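Local coordinates for cytoplasmic export protein 1 (Saccharomyces cerevisiae, PDB 3VWA), which binds tRNA and takes part in nuclear tRNA export, where it may collect tRNA from export receptors and pass aminoacylated tRNA to the translation machinery, at residues 422-427 and 437-442; 151-156 and 164-169; 11-16 and 85-90. All coordinates share one frame; numbering follows the deposited sequence.

Contact 1 of 3, residues 422-427 and 437-442; sequences RFLAKT and TWTVII
The flat group at this interface is a backbone one, the peptide carbonyl of Leu424, and Thr439 meets it with a methyl: CG2 approaches the oxygen from one side of the peptide group, well out of its plane, 3.2 Å from Leu424 O. The two segments belong to helices 413-427 and 433-446, a pair in the HEAT-repeat part of the chain joined by a short connection. The segment axes come within 9.3 Å and run roughly antiparallel, at 148°, and Thr439 reaches the opposite backbone. It is the centre of this packing. Its CG2 stands anti to the backbone N and is directed at helix 413-427, where besides the carbonyl oxygen it touches CB of Leu424 at 4.1 Å; the two side chains pass antiparallel. One turn further along helix 433-446, Ile442 offers its CG2 branch, which meets Leu424 CD2 at 4.2 Å with the side chains roughly perpendicular, while the longer arm of Ile442 turns away. Leu401 of helix 394-407 packs on both Leu424 and Thr439, and all four touching residues are buried. The polar element in this apolar strip is a pair of hydroxyls. Thr439 OG1 sits beside its own backbone N and also bonds to the carbonyl of Ile435, a turn back. Thr427 carries OG1 between its backbone N and carbonyl carbon (chi1 76°), a position from which its one proton has two acceptors within reach, the opposing hydroxyl and, at a weak 3.4 Å from OG1, Leu424 O. Thr427, in the last turn of helix 413-427, and Thr439 bring their OG1 atoms to 2.7 Å, a short hydrogen-bonding distance between hydroxyls.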
loop_
_atom_site.group_PDB
_atom_site.type_symbol
_atom_site.label_atom_id
_atom_site.label_comp_id
_atom_site.label_asym_id
_atom_site.label_seq_id
_atom_site.Cartn_x
_atom_site.Cartn_y
_atom_site.Cartn_z
ATOM N N ARG A 422 35.076 6.737 -8.845
ATOM C CA ARG A 422 35.920 7.608 -7.962
ATOM C C ARG A 422 35.614 7.320 -6.500
ATOM O O ARG A 422 36.529 7.237 -5.676
ATOM C CB ARG A 422 35.761 9.118 -8.253
ATOM C CG ARG A 422 36.241 9.527 -9.663
ATOM C CD ARG A 422 35.875 10.984 -9.984
ATOM N NE ARG A 422 35.950 11.224 -11.439
ATOM C CZ ARG A 422 37.006 11.723 -12.096
ATOM N NH1 ARG A 422 38.105 12.017 -11.455
ATOM N NH2 ARG A 422 36.970 11.908 -13.412
ATOM N N PHE A 423 34.332 7.105 -6.193
ATOM C CA PHE A 423 33.930 6.692 -4.848
ATOM C C PHE A 423 34.514 5.312 -4.506
ATOM O O PHE A 423 35.023 5.099 -3.400
ATOM C CB PHE A 423 32.398 6.624 -4.733
ATOM C CG PHE A 423 31.709 7.964 -4.622
ATOM C CD1 PHE A 423 31.027 8.509 -5.733
ATOM C CD2 PHE A 423 31.698 8.657 -3.416
ATOM C CE1 PHE A 423 30.362 9.743 -5.665
ATOM C CE2 PHE A 423 31.051 9.903 -3.325
ATOM C CZ PHE A 423 30.383 10.454 -4.444
ATOM N N LEU A 424 34.417 4.376 -5.448
ATOM C CA LEU A 424 34.835 2.996 -5.184
ATOM C C LEU A 424 36.350 2.888 -5.025
ATOM O O LEU A 424 36.815 2.114 -4.217
ATOM C CB LEU A 424 34.322 2.025 -6.265
ATOM C CG LEU A 424 32.789 1.882 -6.343
ATOM C CD1 LEU A 424 32.314 1.317 -7.678
ATOM C CD2 LEU A 424 32.268 1.020 -5.192
ATOM N N ALA A 425 37.103 3.672 -5.789
ATOM C CA ALA A 425 38.545 3.754 -5.631
ATOM C C ALA A 425 38.915 4.180 -4.214
ATOM O O ALA A 425 39.913 3.716 -3.674
ATOM C CB ALA A 425 39.161 4.688 -6.660
ATOM N N LYS A 426 38.088 5.029 -3.598
ATOM C CA LYS A 426 38.323 5.409 -2.222
ATOM C C LYS A 426 37.961 4.316 -1.240
ATOM O O LYS A 426 38.739 3.993 -0.380
ATOM C CB LYS A 426 37.598 6.698 -1.859
ATOM C CG LYS A 426 38.214 7.310 -0.617
ATOM C CD LYS A 426 37.307 8.311 0.079
ATOM C CE LYS A 426 37.699 8.497 1.551
ATOM N NZ LYS A 426 36.460 8.905 2.296
ATOM N N THR A 427 36.790 3.717 -1.377
ATOM C CA THR A 427 36.422 2.657 -0.453
ATOM C C THR A 427 37.311 1.399 -0.542
ATOM O O THR A 427 37.351 0.619 0.359
ATOM C CB THR A 427 34.897 2.348 -0.499
ATOM O OG1 THR A 427 34.572 1.591 -1.683
ATOM C CG2 THR A 427 34.105 3.711 -0.441
ATOM N N THR A 437 37.038 -5.482 1.160
ATOM C CA THR A 437 36.648 -6.788 0.613
ATOM C C THR A 437 35.441 -6.600 -0.328
ATOM O O THR A 437 35.475 -7.024 -1.506
ATOM C CB THR A 437 36.342 -7.795 1.764
ATOM O OG1 THR A 437 37.471 -7.865 2.656
ATOM C CG2 THR A 437 36.048 -9.233 1.252
ATOM N N TRP A 438 34.396 -5.931 0.161
ATOM C CA TRP A 438 33.167 -5.767 -0.608
ATOM C C TRP A 438 33.359 -4.835 -1.800
ATOM O O TRP A 438 32.722 -5.042 -2.838
ATOM C CB TRP A 438 31.991 -5.312 0.262
ATOM C CG TRP A 438 31.264 -6.466 0.883
ATOM C CD1 TRP A 438 31.470 -7.014 2.141
ATOM C CD2 TRP A 438 30.263 -7.316 0.260
ATOM N NE1 TRP A 438 30.656 -8.098 2.350
ATOM C CE2 TRP A 438 29.926 -8.350 1.254
ATOM C CE3 TRP A 438 29.659 -7.362 -0.993
ATOM C CZ2 TRP A 438 28.986 -9.330 0.999
ATOM C CZ3 TRP A 438 28.720 -8.373 -1.240
ATOM C CH2 TRP A 438 28.399 -9.332 -0.274
ATOM N N THR A 439 34.213 -3.816 -1.675
ATOM C CA THR A 439 34.431 -2.921 -2.805
ATOM C C THR A 439 34.848 -3.633 -4.089
ATOM O O THR A 439 34.355 -3.306 -5.172
ATOM C CB THR A 439 35.485 -1.818 -2.507
ATOM O OG1 THR A 439 35.031 -1.027 -1.402
ATOM C CG2 THR A 439 35.672 -0.887 -3.749
ATOM N N VAL A 440 35.758 -4.596 -3.972
ATOM C CA VAL A 440 36.211 -5.303 -5.172
ATOM C C VAL A 440 35.101 -6.203 -5.813
ATOM O O VAL A 440 35.038 -6.365 -7.056
ATOM C CB VAL A 440 37.611 -6.009 -4.951
ATOM C CG1 VAL A 440 37.533 -7.196 -4.004
ATOM C CG2 VAL A 440 38.228 -6.451 -6.265
ATOM N N ILE A 441 34.255 -6.755 -4.952
ATOM C CA ILE A 441 33.046 -7.529 -5.323
ATOM C C ILE A 441 32.118 -6.592 -6.071
ATOM O O ILE A 441 31.747 -6.879 -7.202
ATOM C CB ILE A 441 32.354 -8.140 -4.073
ATOM C CG1 ILE A 441 33.345 -8.994 -3.281
ATOM C CG2 ILE A 441 31.169 -9.022 -4.438
ATOM C CD1 ILE A 441 33.790 -10.265 -3.994
ATOM N N ILE A 442 31.849 -5.410 -5.497
ATOM C CA ILE A 442 30.900 -4.472 -6.137
ATOM C C ILE A 442 31.429 -3.965 -7.481
ATOM O O ILE A 442 30.645 -3.799 -8.457
ATOM C CB ILE A 442 30.521 -3.261 -5.209
ATOM C CG1 ILE A 442 29.730 -3.686 -3.943
ATOM C CG2 ILE A 442 29.738 -2.225 -5.949
ATOM C CD1 ILE A 442 28.662 -4.772 -4.211
#

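Contact 2 of 3, residues 151-156 and 164-169; sequences LCSSKE and ASRARS
Arg166 reaches from its helix to lay the edge of its guanidinium against Ser153 and the carbonyl of Leu151, while Leu151 sends its own side chain the opposite way, back onto the helix. The arginine chain is bent at chi3 (-86°), and that turn presents both terminal nitrogens to segment 151-156. NH1 donates to Ser153 OG at 3.3 Å, nearly straight at 166° and with the oxygen close to the guanidinium plane. NH2 makes a weaker bond to Leu151 O at 3.4 Å. The same carbonyl accepts from Ser153 OG at 3.1 Å, so Leu151 O takes one bond from the hydroxyl and a weak one from the guanidinium. NE of Arg166 makes a salt bridge to Glu162, one turn earlier in the helix, a second hold on the guanidinium.

Beside this polar contact, the two methyls of Leu151 rest against the helix backbone at successive residues: CD2 lies 3.8 Å from Arg166 CB, and CD1 approaches Ala167 CA at 3.8 Å. Segment 151-156 includes strand 153-154, which pairs antiparallel with strand 126-127 in the kinase-like domain, at a place consistent with the start of a kinase activation segment. Helix 160-174 follows closely in the chain, and helix 52-64 flanks the contact, its Leu54 touching both Leu151 and Ser169.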
loop_
_atom_site.group_PDB
_atom_site.type_symbol
_atom_site.label_atom_id
_atom_site.label_comp_id
_atom_site.label_asym_id
_atom_site.label_seq_id
_atom_site.Cartn_x
_atom_site.Cartn_y
_atom_site.Cartn_z
ATOM N N LEU A 151 -37.225 2.514 0.130
ATOM C CA LEU A 151 -38.360 2.386 1.037
ATOM C C LEU A 151 -38.306 3.432 2.155
ATOM O O LEU A 151 -39.197 3.528 2.970
ATOM C CB LEU A 151 -38.350 0.970 1.639
ATOM C CG LEU A 151 -38.739 -0.188 0.710
ATOM C CD1 LEU A 151 -38.834 -1.462 1.542
ATOM C CD2 LEU A 151 -40.080 0.075 0.048
ATOM N N CYS A 152 -37.232 4.200 2.195
ATOM C CA CYS A 152 -36.955 5.048 3.332
ATOM C C CYS A 152 -38.011 6.135 3.531
ATOM O O CYS A 152 -38.346 6.902 2.605
ATOM C CB CYS A 152 -35.596 5.707 3.146
ATOM S SG CYS A 152 -35.147 6.748 4.538
ATOM N N SER A 153 -38.509 6.203 4.749
ATOM C CA SER A 153 -39.456 7.251 5.174
ATOM C C SER A 153 -39.334 7.540 6.695
ATOM O O SER A 153 -38.786 6.733 7.478
ATOM C CB SER A 153 -40.910 6.871 4.806
ATOM O OG SER A 153 -41.049 5.469 4.540
ATOM N N SER A 154 -39.836 8.703 7.086
ATOM C CA SER A 154 -39.882 9.136 8.467
ATOM C C SER A 154 -40.911 8.338 9.261
ATOM O O SER A 154 -41.942 7.917 8.739
ATOM C CB SER A 154 -40.222 10.626 8.518
ATOM O OG SER A 154 -40.146 11.119 9.853
ATOM N N LYS A 155 -40.638 8.101 10.530
ATOM C CA LYS A 155 -41.587 7.328 11.302
ATOM C C LYS A 155 -42.781 8.195 11.713
ATOM O O LYS A 155 -43.890 7.680 11.907
ATOM C CB LYS A 155 -40.886 6.657 12.481
ATOM C CG LYS A 155 -39.906 5.574 12.027
ATOM C CD LYS A 155 -38.961 5.160 13.128
ATOM C CE LYS A 155 -39.010 3.658 13.332
ATOM N NZ LYS A 155 -39.233 3.383 14.785
ATOM N N GLU A 156 -42.573 9.513 11.777
ATOM C CA GLU A 156 -43.625 10.421 12.254
ATOM C C GLU A 156 -44.759 10.533 11.253
ATOM O O GLU A 156 -44.557 10.930 10.092
ATOM C CB GLU A 156 -43.074 11.804 12.637
ATOM C CG GLU A 156 -42.345 12.527 11.514
ATOM C CD GLU A 156 -41.367 13.577 12.016
ATOM O OE1 GLU A 156 -40.441 13.223 12.783
ATOM O OE2 GLU A 156 -41.516 14.753 11.616
ATOM N N ALA A 164 -46.201 -1.229 4.432
ATOM C CA ALA A 164 -46.267 -2.639 4.139
ATOM C C ALA A 164 -46.468 -2.968 2.643
ATOM O O ALA A 164 -45.901 -3.950 2.165
ATOM C CB ALA A 164 -47.344 -3.287 5.002
ATOM N N SER A 165 -47.229 -2.158 1.896
ATOM C CA SER A 165 -47.459 -2.433 0.457
ATOM C C SER A 165 -46.200 -2.154 -0.365
ATOM O O SER A 165 -45.776 -2.995 -1.178
ATOM C CB SER A 165 -48.677 -1.667 -0.111
ATOM O OG SER A 165 -49.220 -0.838 0.887
ATOM N N ARG A 166 -45.605 -0.989 -0.116
ATOM C CA ARG A 166 -44.305 -0.651 -0.654
ATOM C C ARG A 166 -43.308 -1.745 -0.310
ATOM O O ARG A 166 -42.681 -2.329 -1.191
ATOM C CB ARG A 166 -43.869 0.715 -0.131
ATOM C CG ARG A 166 -44.844 1.777 -0.564
ATOM C CD ARG A 166 -44.313 3.199 -0.506
ATOM N NE ARG A 166 -44.476 3.809 0.809
ATOM C CZ ARG A 166 -43.476 4.035 1.659
ATOM N NH1 ARG A 166 -43.731 4.601 2.841
ATOM N NH2 ARG A 166 -42.216 3.701 1.338
ATOM N N ALA A 167 -43.226 -2.075 0.963
ATOM C CA ALA A 167 -42.299 -3.095 1.396
ATOM C C ALA A 167 -42.510 -4.428 0.665
ATOM O O ALA A 167 -41.546 -5.024 0.200
ATOM C CB ALA A 167 -42.373 -3.273 2.896
ATOM N N ARG A 168 -43.771 -4.856 0.538
ATOM C CA ARG A 168 -44.123 -6.004 -0.287
ATOM C C ARG A 168 -43.691 -5.832 -1.764
ATOM O O ARG A 168 -43.053 -6.707 -2.341
ATOM C CB ARG A 168 -45.629 -6.300 -0.177
ATOM N N SER A 169 -43.992 -4.692 -2.373
ATOM C CA SER A 169 -43.636 -4.556 -3.801
ATOM C C SER A 169 -42.092 -4.571 -3.958
ATOM O O SER A 169 -41.545 -5.283 -4.820
ATOM C CB SER A 169 -44.294 -3.307 -4.419
ATOM O OG SER A 169 -43.665 -2.111 -3.989
#

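Contact 3 of 3, residues 11-16 and 85-90; sequences FPYTIE and FIVTER
Packing between strand 13-15, with the residues leading into it, and strand 85-89, which is not its neighbour in the sheet, joins Phe11, Tyr13 and Ile15 to Phe85 and Val87. Both strands belong to the curled antiparallel sheet of the kinase-like domain, with strands 26-33 and 39-45 between them in the pairing order; consistent with the curl, their side chains face one another. The nearest CA atoms, those of Tyr13 and Val87, are still 8.8 Å apart, so side chains fill the gap.

Val87 sets a methyl squarely on the Tyr13 ring: CG1 lies 3.9 Å from the ring centroid, only 9° off the normal, a CH-pi contact. Having CG1 anti to the backbone N (chi1 -167°) is what aims it there, and Pro12 CB lies over the other face, toward the rim. The two phenylalanine rings meet obliquely, with planes at 41° and Phe11 CZ 3.4 Å from Phe85 CD2. Phe77 of strand 73-77 adds an edge-to-face partner for Phe11. Ile15 comes from the opposite direction to Phe85, its CD1 reaching Phe85 CZ at 3.9 Å.

The Tyr13 hydroxyl bonds to Glu75, outside this patch. No hydrogen bond crosses between the two segments: shape and apolar contact join them here, while their backbones bond to other strands, as Thr14 does with Thr32 and Phe85 with Phe77.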
loop_
_atom_site.group_PDB
_atom_site.type_symbol
_atom_site.label_atom_id
_atom_site.label_comp_id
_atom_site.label_asym_id
_atom_site.label_seq_id
_atom_site.Cartn_x
_atom_site.Cartn_y
_atom_site.Cartn_z
ATOM N N PHE A 11 -23.739 16.803 -19.416
ATOM C CA PHE A 11 -23.714 16.021 -18.180
ATOM C C PHE A 11 -22.415 16.252 -17.375
ATOM O O PHE A 11 -21.321 16.123 -17.884
ATOM C CB PHE A 11 -23.952 14.533 -18.465
ATOM C CG PHE A 11 -24.269 13.688 -17.224
ATOM C CD1 PHE A 11 -23.526 12.541 -16.936
ATOM C CD2 PHE A 11 -25.341 14.006 -16.374
ATOM C CE1 PHE A 11 -23.822 11.749 -15.831
ATOM C CE2 PHE A 11 -25.642 13.224 -15.256
ATOM C CZ PHE A 11 -24.866 12.094 -14.987
ATOM N N PRO A 12 -22.546 16.596 -16.095
ATOM C CA PRO A 12 -21.364 16.938 -15.273
ATOM C C PRO A 12 -20.376 15.769 -14.960
ATOM O O PRO A 12 -19.351 16.003 -14.336
ATOM C CB PRO A 12 -21.974 17.473 -13.971
ATOM C CG PRO A 12 -23.447 17.587 -14.194
ATOM C CD PRO A 12 -23.815 16.720 -15.368
ATOM N N TYR A 13 -20.661 14.545 -15.394
ATOM C CA TYR A 13 -19.827 13.427 -15.010
ATOM C C TYR A 13 -19.554 12.566 -16.208
ATOM O O TYR A 13 -20.369 12.514 -17.148
ATOM C CB TYR A 13 -20.523 12.615 -13.908
ATOM C CG TYR A 13 -20.976 13.491 -12.736
ATOM C CD1 TYR A 13 -20.113 13.807 -11.705
ATOM C CD2 TYR A 13 -22.264 14.015 -12.685
ATOM C CE1 TYR A 13 -20.524 14.613 -10.639
ATOM C CE2 TYR A 13 -22.684 14.803 -11.635
ATOM C CZ TYR A 13 -21.817 15.113 -10.618
ATOM O OH TYR A 13 -22.229 15.907 -9.572
ATOM N N THR A 14 -18.409 11.912 -16.218
ATOM C CA THR A 14 -18.231 10.857 -17.210
ATOM C C THR A 14 -18.551 9.520 -16.543
ATOM O O THR A 14 -18.354 9.365 -15.348
ATOM C CB THR A 14 -16.802 10.820 -17.735
ATOM O OG1 THR A 14 -15.936 10.565 -16.632
ATOM C CG2 THR A 14 -16.435 12.164 -18.388
ATOM N N ILE A 15 -19.024 8.559 -17.305
ATOM C CA ILE A 15 -19.427 7.284 -16.735
ATOM C C ILE A 15 -18.734 6.200 -17.506
ATOM O O ILE A 15 -18.746 6.175 -18.759
ATOM C CB ILE A 15 -20.958 7.054 -16.826
ATOM C CG1 ILE A 15 -21.722 8.191 -16.163
ATOM C CG2 ILE A 15 -21.377 5.705 -16.218
ATOM C CD1 ILE A 15 -23.185 8.219 -16.577
ATOM N N GLU A 16 -18.132 5.281 -16.775
ATOM C CA GLU A 16 -17.519 4.154 -17.462
ATOM C C GLU A 16 -18.591 3.258 -18.061
ATOM O O GLU A 16 -19.763 3.294 -17.645
ATOM C CB GLU A 16 -16.588 3.390 -16.545
ATOM C CG GLU A 16 -15.260 4.090 -16.315
ATOM C CD GLU A 16 -14.174 3.077 -16.085
ATOM O OE1 GLU A 16 -14.085 2.594 -14.933
ATOM O OE2 GLU A 16 -13.458 2.744 -17.064
ATOM N N PHE A 85 -30.188 9.039 -12.185
ATOM C CA PHE A 85 -28.945 8.801 -11.455
ATOM C C PHE A 85 -28.951 9.344 -10.052
ATOM O O PHE A 85 -29.619 10.336 -9.741
ATOM C CB PHE A 85 -27.751 9.444 -12.134
ATOM C CG PHE A 85 -27.549 9.055 -13.584
ATOM C CD1 PHE A 85 -27.321 7.716 -13.945
ATOM C CD2 PHE A 85 -27.505 10.037 -14.594
ATOM C CE1 PHE A 85 -27.081 7.356 -15.270
ATOM C CE2 PHE A 85 -27.279 9.669 -15.947
ATOM C CZ PHE A 85 -27.067 8.330 -16.277
ATOM N N ILE A 86 -28.182 8.656 -9.212
ATOM C CA ILE A 86 -27.697 9.185 -7.948
ATOM C C ILE A 86 -26.169 9.124 -8.021
ATOM O O ILE A 86 -25.538 8.035 -8.180
ATOM C CB ILE A 86 -28.223 8.379 -6.740
ATOM C CG1 ILE A 86 -29.765 8.345 -6.714
ATOM C CG2 ILE A 86 -27.634 8.931 -5.449
ATOM C CD1 ILE A 86 -30.375 7.358 -5.717
ATOM N N VAL A 87 -25.555 10.288 -7.890
ATOM C CA VAL A 87 -24.098 10.375 -7.994
ATOM C C VAL A 87 -23.496 10.634 -6.619
ATOM O O VAL A 87 -23.888 11.605 -5.916
ATOM C CB VAL A 87 -23.646 11.448 -9.004
ATOM C CG1 VAL A 87 -22.165 11.282 -9.302
ATOM C CG2 VAL A 87 -24.429 11.339 -10.308
ATOM N N THR A 88 -22.566 9.760 -6.218
ATOM C CA THR A 88 -22.047 9.814 -4.806
ATOM C C THR A 88 -20.570 9.880 -4.842
ATOM O O THR A 88 -19.973 9.732 -5.923
ATOM C CB THR A 88 -22.386 8.532 -3.994
ATOM O OG1 THR A 88 -21.733 7.401 -4.591
ATOM C CG2 THR A 88 -23.886 8.318 -3.941
ATOM N N GLU A 89 -19.954 10.075 -3.680
ATOM C CA GLU A 89 -18.491 9.865 -3.587
ATOM C C GLU A 89 -18.148 8.430 -4.097
ATOM O O GLU A 89 -18.974 7.537 -4.128
ATOM C CB GLU A 89 -17.922 10.099 -2.173
ATOM C CG GLU A 89 -18.573 11.195 -1.338
ATOM C CD GLU A 89 -17.575 12.196 -0.712
ATOM O OE1 GLU A 89 -17.160 12.051 0.470
ATOM O OE2 GLU A 89 -17.211 13.166 -1.414
ATOM N N ARG A 90 -16.934 8.246 -4.559
ATOM C CA ARG A 90 -16.558 6.965 -5.056
ATOM C C ARG A 90 -16.723 5.964 -3.915
ATOM O O ARG A 90 -16.130 6.119 -2.843
ATOM C CB ARG A 90 -15.110 6.976 -5.508
ATOM C CG ARG A 90 -14.686 5.651 -6.136
ATOM C CD ARG A 90 -15.540 5.266 -7.348
ATOM N NE ARG A 90 -15.173 5.995 -8.565
ATOM C CZ ARG A 90 -14.119 5.700 -9.327
ATOM N NH1 ARG A 90 -13.858 6.436 -10.409
ATOM N NH2 ARG A 90 -13.314 4.671 -9.007
#

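How the contacts relate
Along the chain the order is contact 3, contact 2, contact 1. Contacts 3 and 2 share the kinase-like domain, their centres 27 Å apart and their nearest atoms about 10 Å apart: contact 3 packs two non-adjacent strands of the curled sheet near the N-terminus, and contact 2 joins the short strand 153-154 to helix 160-174. Contact 1 lies far along the helical HEAT-repeat part, across the centre of the chain, 58 Å from contact 3 and 78 Å from contact 2, centre to centre. None of the three touches another. Together they sample two parts of an elongated molecule: a compact mixed domain, then a long run of paired helices.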